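Local atomic coordinates of proteolytically activated form of PPO4 Tyrosinase (Agaricus bisporus var. bisporus H97, PDB entry 4OUA), a protein that uses a pair of copper ions to hydroxylate monophenols and oxidise the resulting o-diphenols to reactive o-quinones, the first step of melanin synthesis. Residues E230-H235 against S290-L295. Numbering follows the deposited sequence.
Sequences EAFSNH and SLWQAL
The CA atoms of Phe232 and Trp292 are the nearest pair across the two segments, yet 9.6 Å apart, so helical turns 230-233 and 290-295 meet through two aromatic side chains. Each CB points at the other segment, and in both residues CG lies anti to the backbone N (chi1 166° in Phe232, 172° in Trp292), which carries both rings into the gap between the helices. There they form a face-to-face stack: the phenyl ring and the five-membered ring of the indole have centroids 3.7 Å apart and planes only 11° from parallel. Trp292 CE2 sits over the centre of the phenyl face, while Phe232 CZ lies offset toward the rim of the indole. Phe232 CE1 comes within 3.5 Å of both Trp292 CG and Trp292 CD1. Phenylalanine suits its place as a flat, apolar plate; tryptophan adds a broader face, and its buried NE1 is satisfied by a hydrogen bond to the backbone O of Asn226, which, with the stacking, probably limits how the indole can turn. A leucine in place of Trp292 would probably leave one face of Phe232 without its aromatic mate and the carbonyl of Asn226 without this donor. Beyond the pair, Tyr296 also stacks on Trp292, and Phe232 rests on Leu246 of helix 246-258, which supplies the copper ligands His250 and His254. The stack thus ties short helix 229-233 to the C-terminal end of helix 277-295, whose Leu291, Ala294 and Leu295 pack against helix 362-377.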
loop_
_atom_site.group_PDB
_atom_site.type_symbol
_atom_site.label_atom_id
_atom_site.label_comp_id
_atom_site.label_asym_id
_atom_site.label_seq_id
_atom_site.Cartn_x
_atom_site.Cartn_y
_atom_site.Cartn_z
ATOM N N GLU A 230 -12.758 16.324 5.675
ATOM C CA GLU A 230 -13.571 15.967 4.518
ATOM C C GLU A 230 -12.840 16.229 3.207
ATOM O O GLU A 230 -12.853 15.394 2.305
ATOM C CB GLU A 230 -14.897 16.729 4.538
ATOM C CG GLU A 230 -16.116 15.839 4.723
ATOM C CD GLU A 230 -16.297 14.852 3.582
ATOM O OE1 GLU A 230 -15.783 15.118 2.474
ATOM O OE2 GLU A 230 -16.954 13.810 3.794
ATOM N N ALA A 231 -12.199 17.389 3.106
ATOM C CA ALA A 231 -11.493 17.765 1.888
ATOM C C ALA A 231 -10.170 17.015 1.747
ATOM O O ALA A 231 -9.572 16.991 0.671
ATOM C CB ALA A 231 -11.254 19.266 1.860
ATOM N N PHE A 232 -9.720 16.401 2.836
ATOM C CA PHE A 232 -8.440 15.698 2.847
ATOM C C PHE A 232 -8.592 14.187 2.684
ATOM O O PHE A 232 -7.756 13.537 2.056
ATOM C CB PHE A 232 -7.687 16.002 4.145
ATOM C CG PHE A 232 -6.527 15.081 4.405
ATOM C CD1 PHE A 232 -5.305 15.291 3.788
ATOM C CD2 PHE A 232 -6.660 14.006 5.269
ATOM C CE1 PHE A 232 -4.238 14.448 4.028
ATOM C CE2 PHE A 232 -5.596 13.159 5.512
ATOM C CZ PHE A 232 -4.383 13.380 4.890
ATOM N N SER A 233 -9.666 13.629 3.207
ATOM C CA SER A 233 -9.858 12.197 3.209
ATOM C C SER A 233 -10.159 11.577 1.884
ATOM O O SER A 233 -9.512 10.643 1.492
ATOM C CB SER A 233 -10.976 11.856 4.135
ATOM O OG SER A 233 -11.791 12.963 4.230
ATOM N N ASN A 234 -11.180 12.067 1.218
ATOM C CA ASN A 234 -11.592 11.472 -0.018
ATOM C C ASN A 234 -11.718 12.459 -1.116
ATOM O O ASN A 234 -11.565 13.617 -0.919
ATOM C CB ASN A 234 -12.906 10.792 0.169
ATOM C CG ASN A 234 -13.955 11.716 0.652
ATOM O OD1 ASN A 234 -14.927 11.938 -0.001
ATOM N ND2 ASN A 234 -13.766 12.242 1.804
ATOM N N HIS A 235 -12.023 11.959 -2.291
ATOM C CA HIS A 235 -12.128 12.767 -3.471
ATOM C C HIS A 235 -13.543 13.020 -3.924
ATOM O O HIS A 235 -13.779 13.991 -4.591
ATOM C CB HIS A 235 -11.353 12.120 -4.602
ATOM C CG HIS A 235 -11.841 10.765 -4.972
ATOM N ND1 HIS A 235 -11.037 9.814 -5.536
ATOM C CD2 HIS A 235 -13.057 10.201 -4.853
ATOM C CE1 HIS A 235 -11.739 8.724 -5.756
ATOM N NE2 HIS A 235 -12.967 8.931 -5.346
ATOM N N SER A 290 0.913 10.309 7.803
ATOM C CA SER A 290 1.768 10.536 8.964
ATOM C C SER A 290 2.348 11.946 8.949
ATOM O O SER A 290 2.393 12.617 9.979
ATOM C CB SER A 290 2.899 9.506 9.018
ATOM O OG SER A 290 2.400 8.203 9.264
ATOM N N LEU A 291 2.790 12.389 7.774
ATOM C CA LEU A 291 3.350 13.727 7.615
ATOM C C LEU A 291 2.285 14.796 7.829
ATOM O O LEU A 291 2.525 15.804 8.496
ATOM C CB LEU A 291 3.979 13.889 6.231
ATOM C CG LEU A 291 5.299 13.159 5.979
ATOM C CD1 LEU A 291 5.812 13.455 4.579
ATOM C CD2 LEU A 291 6.333 13.547 7.021
ATOM N N TRP A 292 1.111 14.565 7.255
ATOM C CA TRP A 292 -0.010 15.486 7.393
ATOM C C TRP A 292 -0.433 15.614 8.853
ATOM O O TRP A 292 -0.786 16.701 9.310
ATOM C CB TRP A 292 -1.186 15.022 6.532
ATOM C CG TRP A 292 -2.439 15.802 6.746
ATOM C CD1 TRP A 292 -2.815 16.944 6.101
ATOM C CD2 TRP A 292 -3.493 15.494 7.665
ATOM N NE1 TRP A 292 -4.038 17.368 6.564
ATOM C CE2 TRP A 292 -4.474 16.497 7.525
ATOM C CE3 TRP A 292 -3.700 14.471 8.594
ATOM C CZ2 TRP A 292 -5.645 16.503 8.280
ATOM C CZ3 TRP A 292 -4.863 14.480 9.342
ATOM C CH2 TRP A 292 -5.820 15.489 9.181
ATOM N N GLN A 293 -0.389 14.501 9.581
ATOM C CA GLN A 293 -0.708 14.504 11.006
ATOM C C GLN A 293 0.230 15.425 11.778
ATOM O O GLN A 293 -0.168 16.043 12.765
ATOM C CB GLN A 293 -0.633 13.088 11.584
ATOM C CG GLN A 293 -1.733 12.151 11.116
ATOM C CD GLN A 293 -1.551 10.742 11.643
ATOM O OE1 GLN A 293 -1.570 9.773 10.881
ATOM N NE2 GLN A 293 -1.369 10.618 12.953
ATOM N N ALA A 294 1.475 15.510 11.324
ATOM C CA ALA A 294 2.469 16.355 11.973
ATOM C C ALA A 294 2.122 17.832 11.807
ATOM O O ALA A 294 2.376 18.642 12.698
ATOM C CB ALA A 294 3.852 16.068 11.414
ATOM N N LEU A 295 1.536 18.176 10.665
ATOM C CA LEU A 295 1.160 19.557 10.387
ATOM C C LEU A 295 -0.193 19.904 11.001
ATOM O O LEU A 295 -0.395 21.018 11.480
ATOM C CB LEU A 295 1.126 19.815 8.878
ATOM C CG LEU A 295 2.444 19.662 8.117
ATOM C CD1 LEU A 295 2.256 20.023 6.652
ATOM C CD2 LEU A 295 3.538 20.512 8.747
#